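Long-range contact in cellobiose 2-epimerase (Spirochaeta thermophila DSM 6192, PDB 5ZIG), which probably catalyses the reversible epimerization of cellobiose to 4-O-beta-D-glucopyranosyl-D-mannose: residues L27-F41 with K55-F67. Residues are numbered along the deposited sequence; the frame is centred on the assembly and turned at random.
Sequences LPFWLGQQDPIHGGF and KGLVMTARHLWTF
His-63 sits between Trp-30 and Phe-41, and its side chain meets one or the other at almost every step. His-63 CB lies over the face of the Phe-41 ring, 4.2 Å from that ring's centroid, in a CH-pi contact. CG lies anti to the carbonyl carbon (chi1 -71°), which lays the imidazole over the Phe-41 ring with its CE1 and NE2 against Trp-30. The ring then forms an offset stack with Phe-41, planes 24° apart; His-63 CD2 is 3.8 Å from Phe-41 CG. His-63 CE1 lies over one face of the indole, 3.3 Å from Trp-30 CE3, with the planes tilted at 49°. His-63 NE2 is 3.6 Å from both Trp-30 CE3 and Trp-30 CZ3. His-63 ND1 is hydrogen-bonded to Ser-383, and Trp-30 NE1 to Glu-359, which probably helps to set the rotation of both buried rings. This packing joins the end of helix 7-31, and the loop after it, to helix 57-73 in the (alpha/alpha)6 barrel of the N-acylglucosamine 2-epimerase family. Phe-67 completes the aromatic cluster. Phe-67 CE2 is 3.7 Å from Phe-41 CZ, the two rings barely overlapping. Trp-30 CB meets the Phe-67 edge, while the CD2 methyls of Leu-27 and Leu-31 approach Phe-67 CE1. At the far end the extended Lys-55 chain runs past Phe-41 O. Lys-55 NZ forms a salt bridge with Asp-35 OD2 (3.0 Å), coming from above the carboxylate plane. NZ also donates to Gly-39 O, nearly straight along the C=O, and to Pro-108 O. Asp-35 OD1 accepts from Ile-37 N, an Asx turn, and from His-38 N, an Asx motif; both bonds hold the carboxylate.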
ATOM      1  N   LEU A  27       6.954 -14.277   4.955  1.00 30.99           N
ATOM      2  CA  LEU A  27       7.982 -14.484   3.933  1.00 30.88           C
ATOM      3  C   LEU A  27       8.143 -15.952   3.525  1.00 31.47           C
ATOM      4  O   LEU A  27       8.226 -16.225   2.313  1.00 33.93           O
ATOM      5  CB  LEU A  27       9.313 -13.871   4.402  1.00 25.87           C
ATOM      6  CG  LEU A  27       9.339 -12.339   4.589  1.00 23.13           C
ATOM      7  CD1 LEU A  27      10.674 -11.812   5.152  1.00 20.49           C
ATOM      8  CD2 LEU A  27       9.052 -11.630   3.238  1.00 24.35           C
ATOM      9  N   PRO A  28       8.177 -16.931   4.433  1.00 30.14           N
ATOM     10  CA  PRO A  28       8.337 -18.324   3.968  1.00 22.55           C
ATOM     11  C   PRO A  28       7.212 -18.788   3.064  1.00 26.33           C
ATOM     12  O   PRO A  28       7.450 -19.597   2.165  1.00 21.75           O
ATOM     13  CB  PRO A  28       8.382 -19.135   5.273  1.00 32.14           C
ATOM     14  CG  PRO A  28       8.843 -18.167   6.299  1.00 30.78           C
ATOM     15  CD  PRO A  28       8.262 -16.841   5.908  1.00 28.87           C
ATOM     16  N   PHE A  29       5.997 -18.287   3.255  1.00 24.13           N
ATOM     17  CA  PHE A  29       4.914 -18.702   2.383  1.00 28.44           C
ATOM     18  C   PHE A  29       5.129 -18.162   0.975  1.00 34.92           C
ATOM     19  O   PHE A  29       4.967 -18.893  -0.005  1.00 43.47           O
ATOM     20  CB  PHE A  29       3.580 -18.237   2.964  1.00 28.33           C
ATOM     21  CG  PHE A  29       2.408 -18.395   2.037  1.00 21.49           C
ATOM     22  CD1 PHE A  29       1.559 -19.499   2.154  1.00 26.21           C
ATOM     23  CD2 PHE A  29       2.103 -17.419   1.108  1.00 23.65           C
ATOM     24  CE1 PHE A  29       0.446 -19.630   1.339  1.00 22.29           C
ATOM     25  CE2 PHE A  29       1.004 -17.555   0.268  1.00 25.76           C
ATOM     26  CZ  PHE A  29       0.174 -18.669   0.399  1.00 26.80           C
ATOM     27  N   TRP A  30       5.531 -16.895   0.852  1.00 31.26           N
ATOM     28  CA  TRP A  30       5.695 -16.327  -0.484  1.00 23.15           C
ATOM     29  C   TRP A  30       6.940 -16.873  -1.165  1.00 22.13           C
ATOM     30  O   TRP A  30       6.925 -17.098  -2.379  1.00 29.03           O
ATOM     31  CB  TRP A  30       5.711 -14.804  -0.407  1.00 20.84           C
ATOM     32  CG  TRP A  30       4.367 -14.292  -0.068  1.00 22.71           C
ATOM     33  CD1 TRP A  30       3.978 -13.711   1.110  1.00 20.87           C
ATOM     34  CD2 TRP A  30       3.196 -14.346  -0.898  1.00 20.94           C
ATOM     35  NE1 TRP A  30       2.641 -13.389   1.054  1.00 24.71           N
ATOM     36  CE2 TRP A  30       2.143 -13.757  -0.173  1.00 26.69           C
ATOM     37  CE3 TRP A  30       2.943 -14.817  -2.197  1.00 26.75           C
ATOM     38  CZ2 TRP A  30       0.844 -13.645  -0.696  1.00 21.04           C
ATOM     39  CZ3 TRP A  30       1.659 -14.688  -2.717  1.00 23.27           C
ATOM     40  CH2 TRP A  30       0.632 -14.108  -1.969  1.00 26.15           C
ATOM     41  N   LEU A  31       8.002 -17.125  -0.396  1.00 23.38           N
ATOM     42  CA  LEU A  31       9.211 -17.719  -0.954  1.00 27.93           C
ATOM     43  C   LEU A  31       8.907 -19.019  -1.665  1.00 30.27           C
ATOM     44  O   LEU A  31       9.583 -19.361  -2.641  1.00 29.44           O
ATOM     45  CB  LEU A  31      10.248 -17.980   0.141  1.00 36.41           C
ATOM     46  CG  LEU A  31      11.225 -16.859   0.481  1.00 36.08           C
ATOM     47  CD1 LEU A  31      12.188 -17.302   1.588  1.00 26.37           C
ATOM     48  CD2 LEU A  31      11.971 -16.432  -0.746  1.00 25.79           C
ATOM     49  N   GLY A  32       7.909 -19.764  -1.181  1.00 27.93           N
ATOM     50  CA  GLY A  32       7.495 -20.990  -1.821  1.00 23.51           C
ATOM     51  C   GLY A  32       6.521 -20.828  -2.969  1.00 27.44           C
ATOM     52  O   GLY A  32       5.927 -21.823  -3.387  1.00 27.09           O
ATOM     53  N   GLN A  33       6.327 -19.614  -3.493  1.00 21.27           N
ATOM     54  CA  GLN A  33       5.351 -19.365  -4.553  1.00 31.20           C
ATOM     55  C   GLN A  33       5.983 -18.737  -5.794  1.00 34.11           C
ATOM     56  O   GLN A  33       5.285 -18.078  -6.568  1.00 32.65           O
ATOM     57  CB  GLN A  33       4.213 -18.472  -4.060  1.00 26.45           C
ATOM     58  CG  GLN A  33       3.566 -18.922  -2.777  1.00 34.53           C
ATOM     59  CD  GLN A  33       2.520 -19.967  -3.006  1.00 36.52           C
ATOM     60  OE1 GLN A  33       2.400 -20.509  -4.105  1.00 41.06           O
ATOM     61  NE2 GLN A  33       1.742 -20.255  -1.977  1.00 37.54           N
ATOM     62  N   GLN A  34       7.289 -18.897  -5.973  1.00 21.12           N
ATOM     63  CA  GLN A  34       7.969 -18.456  -7.177  1.00 29.18           C
ATOM     64  C   GLN A  34       7.832 -19.513  -8.276  1.00 25.59           C
ATOM     65  O   GLN A  34       7.950 -20.716  -8.022  1.00 24.77           O
ATOM     66  CB  GLN A  34       9.443 -18.190  -6.864  1.00 26.78           C
ATOM     67  CG  GLN A  34       9.662 -17.378  -5.580  1.00 23.09           C
ATOM     68  CD  GLN A  34      11.117 -17.065  -5.331  1.00 25.73           C
ATOM     69  OE1 GLN A  34      11.740 -16.296  -6.074  1.00 25.95           O
ATOM     70  NE2 GLN A  34      11.675 -17.657  -4.280  1.00 30.35           N
ATOM     71  N   ASP A  35       7.582 -19.051  -9.497  1.00 31.84           N
ATOM     72  CA  ASP A  35       7.449 -19.860 -10.705  1.00 28.80           C
ATOM     73  C   ASP A  35       8.819 -20.267 -11.241  1.00 21.23           C
ATOM     74  O   ASP A  35       9.564 -19.418 -11.745  1.00 24.99           O
ATOM     75  CB  ASP A  35       6.683 -19.062 -11.770  1.00 28.62           C
ATOM     76  CG  ASP A  35       6.176 -19.920 -12.913  1.00 35.03           C
ATOM     77  OD1 ASP A  35       6.896 -20.841 -13.363  1.00 37.15           O
ATOM     78  OD2 ASP A  35       5.057 -19.630 -13.392  1.00 34.60           O
ATOM     79  N   PRO A  36       9.179 -21.555 -11.174  1.00 23.41           N
ATOM     80  CA  PRO A  36      10.504 -21.989 -11.650  1.00 24.50           C
ATOM     81  C   PRO A  36      10.603 -22.199 -13.159  1.00 25.36           C
ATOM     82  O   PRO A  36      11.709 -22.437 -13.658  1.00 25.47           O
ATOM     83  CB  PRO A  36      10.722 -23.300 -10.907  1.00 28.50           C
ATOM     84  CG  PRO A  36       9.309 -23.876 -10.795  1.00 29.11           C
ATOM     85  CD  PRO A  36       8.383 -22.676 -10.646  1.00 24.30           C
ATOM     86  N   ILE A  37       9.501 -22.115 -13.890  1.00 21.47           N
ATOM     87  CA  ILE A  37       9.538 -22.235 -15.341  1.00 28.07           C
ATOM     88  C   ILE A  37       9.602 -20.868 -15.995  1.00 32.72           C
ATOM     89  O   ILE A  37      10.496 -20.591 -16.794  1.00 26.68           O
ATOM     90  CB  ILE A  37       8.318 -23.034 -15.837  1.00 28.18           C
ATOM     91  CG1 ILE A  37       8.301 -24.413 -15.189  1.00 30.48           C
ATOM     92  CG2 ILE A  37       8.303 -23.109 -17.398  1.00 23.13           C
ATOM     93  CD1 ILE A  37       7.048 -25.175 -15.466  1.00 43.34           C
ATOM     94  N   HIS A  38       8.681 -19.987 -15.616  1.00 27.76           N
ATOM     95  CA  HIS A  38       8.532 -18.691 -16.245  1.00 24.18           C
ATOM     96  C   HIS A  38       9.170 -17.561 -15.457  1.00 24.31           C
ATOM     97  O   HIS A  38       9.409 -16.500 -16.031  1.00 24.02           O
ATOM     98  CB  HIS A  38       7.041 -18.397 -16.428  1.00 23.53           C
ATOM     99  CG  HIS A  38       6.322 -19.433 -17.229  1.00 30.46           C
ATOM    100  ND1 HIS A  38       6.651 -19.739 -18.535  1.00 21.51           N
ATOM    101  CD2 HIS A  38       5.402 -20.359 -16.845  1.00 24.42           C
ATOM    102  CE1 HIS A  38       5.882 -20.728 -18.956  1.00 28.13           C
ATOM    103  NE2 HIS A  38       5.130 -21.135 -17.944  1.00 24.66           N
ATOM    104  N   GLY A  39       9.450 -17.749 -14.162  1.00 29.92           N
ATOM    105  CA  GLY A  39       9.923 -16.653 -13.342  1.00 22.61           C
ATOM    106  C   GLY A  39       8.787 -15.853 -12.740  1.00 23.71           C
ATOM    107  O   GLY A  39       7.603 -16.064 -13.022  1.00 27.75           O
ATOM    108  N   GLY A  40       9.163 -14.893 -11.894  1.00 30.97           N
ATOM    109  CA  GLY A  40       8.125 -14.215 -11.130  1.00 34.81           C
ATOM    110  C   GLY A  40       7.465 -15.182 -10.137  1.00 29.78           C
ATOM    111  O   GLY A  40       7.982 -16.254  -9.828  1.00 22.91           O
ATOM    112  N   PHE A  41       6.287 -14.782  -9.668  1.00 24.08           N
ATOM    113  CA  PHE A  41       5.500 -15.515  -8.691  1.00 28.87           C
ATOM    114  C   PHE A  41       4.145 -15.894  -9.284  1.00 37.82           C
ATOM    115  O   PHE A  41       3.626 -15.203 -10.173  1.00 28.70           O
ATOM    116  CB  PHE A  41       5.258 -14.686  -7.413  1.00 34.48           C
ATOM    117  CG  PHE A  41       6.503 -14.402  -6.610  1.00 33.90           C
ATOM    118  CD1 PHE A  41       7.549 -13.675  -7.149  1.00 28.97           C
ATOM    119  CD2 PHE A  41       6.622 -14.889  -5.304  1.00 27.97           C
ATOM    120  CE1 PHE A  41       8.689 -13.417  -6.409  1.00 24.71           C
ATOM    121  CE2 PHE A  41       7.761 -14.641  -4.563  1.00 21.84           C
ATOM    122  CZ  PHE A  41       8.794 -13.899  -5.114  1.00 28.12           C
ATOM    123  N   LYS A  55      -0.348 -13.027 -14.232  1.00 21.16           N
ATOM    124  CA  LYS A  55       0.451 -12.349 -13.222  1.00 25.62           C
ATOM    125  C   LYS A  55       0.309 -10.837 -13.364  1.00 37.33           C
ATOM    126  O   LYS A  55       0.536 -10.276 -14.445  1.00 35.57           O
ATOM    127  CB  LYS A  55       1.908 -12.790 -13.319  1.00 20.94           C
ATOM    128  CG  LYS A  55       2.022 -14.292 -13.540  1.00 27.60           C
ATOM    129  CD  LYS A  55       3.449 -14.736 -13.811  1.00 28.69           C
ATOM    130  CE  LYS A  55       3.621 -16.219 -13.548  1.00 24.89           C
ATOM    131  NZ  LYS A  55       4.886 -16.743 -14.124  1.00 26.42           N
ATOM    132  N   GLY A  56      -0.092 -10.191 -12.266  1.00 30.88           N
ATOM    133  CA  GLY A  56      -0.381  -8.782 -12.294  1.00 27.71           C
ATOM    134  C   GLY A  56       0.854  -7.929 -12.083  1.00 31.56           C
ATOM    135  O   GLY A  56       1.831  -8.349 -11.461  1.00 35.68           O
ATOM    136  N   LEU A  57       0.780  -6.710 -12.615  1.00 26.05           N
ATOM    137  CA  LEU A  57       1.823  -5.722 -12.387  1.00 34.83           C
ATOM    138  C   LEU A  57       1.941  -5.382 -10.904  1.00 29.29           C
ATOM    139  O   LEU A  57       3.039  -5.415 -10.343  1.00 26.88           O
ATOM    140  CB  LEU A  57       1.518  -4.467 -13.206  1.00 20.37           C
ATOM    141  CG  LEU A  57       2.380  -3.258 -12.885  1.00 22.11           C
ATOM    142  CD1 LEU A  57       3.881  -3.585 -13.002  1.00 20.17           C
ATOM    143  CD2 LEU A  57       1.963  -2.080 -13.791  1.00 20.24           C
ATOM    144  N   VAL A  58       0.815  -5.019 -10.274  1.00 24.53           N
ATOM    145  CA  VAL A  58       0.780  -4.681  -8.844  1.00 30.87           C
ATOM    146  C   VAL A  58       1.376  -5.805  -8.003  1.00 28.56           C
ATOM    147  O   VAL A  58       2.269  -5.581  -7.185  1.00 24.03           O
ATOM    148  CB  VAL A  58      -0.663  -4.380  -8.398  1.00 22.53           C
ATOM    149  CG1 VAL A  58      -0.688  -3.924  -6.937  1.00 23.81           C
ATOM    150  CG2 VAL A  58      -1.319  -3.354  -9.305  1.00 24.52           C
ATOM    151  N   MET A  59       0.873  -7.030  -8.184  1.00 26.22           N
ATOM    152  CA  MET A  59       1.315  -8.144  -7.347  1.00 30.71           C
ATOM    153  C   MET A  59       2.811  -8.399  -7.509  1.00 25.26           C
ATOM    154  O   MET A  59       3.529  -8.593  -6.520  1.00 27.90           O
ATOM    155  CB  MET A  59       0.504  -9.394  -7.686  1.00 40.24           C
ATOM    156  CG  MET A  59       0.916 -10.654  -6.958  1.00 56.35           C
ATOM    157  SD  MET A  59       0.869 -12.067  -8.092  1.00 69.20           S
ATOM    158  CE  MET A  59       2.248 -11.640  -9.148  1.00 58.47           C
ATOM    159  N   THR A  60       3.305  -8.366  -8.746  1.00 25.97           N
ATOM    160  CA  THR A  60       4.724  -8.605  -8.989  1.00 26.43           C
ATOM    161  C   THR A  60       5.585  -7.506  -8.378  1.00 24.06           C
ATOM    162  O   THR A  60       6.654  -7.784  -7.825  1.00 27.57           O
ATOM    163  CB  THR A  60       4.966  -8.706 -10.494  1.00 27.97           C
ATOM    164  OG1 THR A  60       4.198  -9.803 -11.012  1.00 23.98           O
ATOM    165  CG2 THR A  60       6.461  -8.906 -10.809  1.00 22.82           C
ATOM    166  N   ALA A  61       5.145  -6.249  -8.487  1.00 22.67           N
ATOM    167  CA  ALA A  61       5.900  -5.146  -7.897  1.00 27.21           C
ATOM    168  C   ALA A  61       5.835  -5.180  -6.371  1.00 22.93           C
ATOM    169  O   ALA A  61       6.819  -4.855  -5.694  1.00 24.56           O
ATOM    170  CB  ALA A  61       5.379  -3.814  -8.429  1.00 20.69           C
ATOM    171  N   ARG A  62       4.691  -5.575  -5.812  1.00 25.92           N
ATOM    172  CA  ARG A  62       4.591  -5.735  -4.359  1.00 25.66           C
ATOM    173  C   ARG A  62       5.578  -6.779  -3.845  1.00 28.62           C
ATOM    174  O   ARG A  62       6.251  -6.554  -2.831  1.00 27.28           O
ATOM    175  CB  ARG A  62       3.159  -6.088  -3.967  1.00 20.25           C
ATOM    176  CG  ARG A  62       2.234  -4.872  -4.039  1.00 20.23           C
ATOM    177  CD  ARG A  62       0.811  -5.194  -3.660  1.00 28.87           C
ATOM    178  NE  ARG A  62      -0.051  -4.013  -3.719  1.00 33.60           N
ATOM    179  CZ  ARG A  62      -1.352  -4.025  -3.417  1.00 37.70           C
ATOM    180  NH1 ARG A  62      -1.933  -5.148  -3.010  1.00 30.40           N
ATOM    181  NH2 ARG A  62      -2.064  -2.911  -3.486  1.00 43.91           N
ATOM    182  N   HIS A  63       5.710  -7.911  -4.550  1.00 20.21           N
ATOM    183  CA  HIS A  63       6.691  -8.912  -4.140  1.00 20.90           C
ATOM    184  C   HIS A  63       8.112  -8.389  -4.283  1.00 25.10           C
ATOM    185  O   HIS A  63       8.966  -8.659  -3.427  1.00 23.75           O
ATOM    186  CB  HIS A  63       6.508 -10.201  -4.939  1.00 20.34           C
ATOM    187  CG  HIS A  63       5.271 -10.963  -4.570  1.00 29.73           C
ATOM    188  ND1 HIS A  63       4.856 -11.128  -3.263  1.00 31.24           N
ATOM    189  CD2 HIS A  63       4.337 -11.572  -5.340  1.00 24.17           C
ATOM    190  CE1 HIS A  63       3.730 -11.825  -3.246  1.00 24.19           C
ATOM    191  NE2 HIS A  63       3.401 -12.116  -4.494  1.00 28.00           N
ATOM    192  N   LEU A  64       8.390  -7.637  -5.359  1.00 22.29           N
ATOM    193  CA  LEU A  64       9.694  -6.989  -5.470  1.00 22.05           C
ATOM    194  C   LEU A  64       9.960  -6.072  -4.277  1.00 25.48           C
ATOM    195  O   LEU A  64      11.044  -6.112  -3.682  1.00 24.11           O
ATOM    196  CB  LEU A  64       9.801  -6.198  -6.773  1.00 19.91           C
ATOM    197  CG  LEU A  64      11.189  -5.521  -6.884  1.00 23.04           C
ATOM    198  CD1 LEU A  64      12.312  -6.547  -6.706  1.00 19.84           C
ATOM    199  CD2 LEU A  64      11.408  -4.699  -8.183  1.00 25.08           C
ATOM    200  N   TRP A  65       8.990  -5.216  -3.934  1.00 22.73           N
ATOM    201  CA  TRP A  65       9.176  -4.317  -2.799  1.00 27.73           C
ATOM    202  C   TRP A  65       9.363  -5.118  -1.516  1.00 29.53           C
ATOM    203  O   TRP A  65      10.297  -4.868  -0.751  1.00 30.55           O
ATOM    204  CB  TRP A  65       7.996  -3.342  -2.667  1.00 23.05           C
ATOM    205  CG  TRP A  65       8.158  -2.328  -1.520  1.00 28.01           C
ATOM    206  CD1 TRP A  65       8.692  -1.066  -1.604  1.00 28.78           C
ATOM    207  CD2 TRP A  65       7.769  -2.505  -0.144  1.00 22.83           C
ATOM    208  NE1 TRP A  65       8.659  -0.456  -0.375  1.00 30.46           N
ATOM    209  CE2 TRP A  65       8.094  -1.314   0.538  1.00 25.00           C
ATOM    210  CE3 TRP A  65       7.159  -3.547   0.568  1.00 19.94           C
ATOM    211  CZ2 TRP A  65       7.859  -1.145   1.905  1.00 19.83           C
ATOM    212  CZ3 TRP A  65       6.925  -3.371   1.938  1.00 27.63           C
ATOM    213  CH2 TRP A  65       7.264  -2.180   2.580  1.00 19.92           C
ATOM    214  N   THR A  66       8.526  -6.134  -1.306  1.00 29.19           N
ATOM    215  CA  THR A  66       8.590  -6.884  -0.054  1.00 29.23           C
ATOM    216  C   THR A  66       9.966  -7.515   0.151  1.00 30.38           C
ATOM    217  O   THR A  66      10.575  -7.353   1.215  1.00 23.49           O
ATOM    218  CB  THR A  66       7.487  -7.942  -0.020  1.00 29.09           C
ATOM    219  OG1 THR A  66       6.223  -7.306   0.216  1.00 23.81           O
ATOM    220  CG2 THR A  66       7.749  -8.976   1.084  1.00 27.33           C
ATOM    221  N   PHE A  67      10.501  -8.192  -0.867  1.00 24.26           N
ATOM    222  CA  PHE A  67      11.749  -8.920  -0.670  1.00 20.06           C
ATOM    223  C   PHE A  67      12.978  -8.022  -0.677  1.00 30.15           C
ATOM    224  O   PHE A  67      14.012  -8.401  -0.104  1.00 30.00           O
ATOM    225  CB  PHE A  67      11.888 -10.032  -1.714  1.00 20.12           C
ATOM    226  CG  PHE A  67      11.010 -11.218  -1.407  1.00 24.56           C
ATOM    227  CD1 PHE A  67      11.374 -12.120  -0.428  1.00 26.70           C
ATOM    228  CD2 PHE A  67       9.801 -11.382  -2.044  1.00 31.13           C
ATOM    229  CE1 PHE A  67      10.562 -13.194  -0.120  1.00 35.52           C
ATOM    230  CE2 PHE A  67       8.987 -12.456  -1.752  1.00 28.14           C
ATOM    231  CZ  PHE A  67       9.356 -13.357  -0.793  1.00 29.17           C
TER
HETATM  232  O   HOH W   1       4.843 -12.783 -10.915  1.00 23.25           O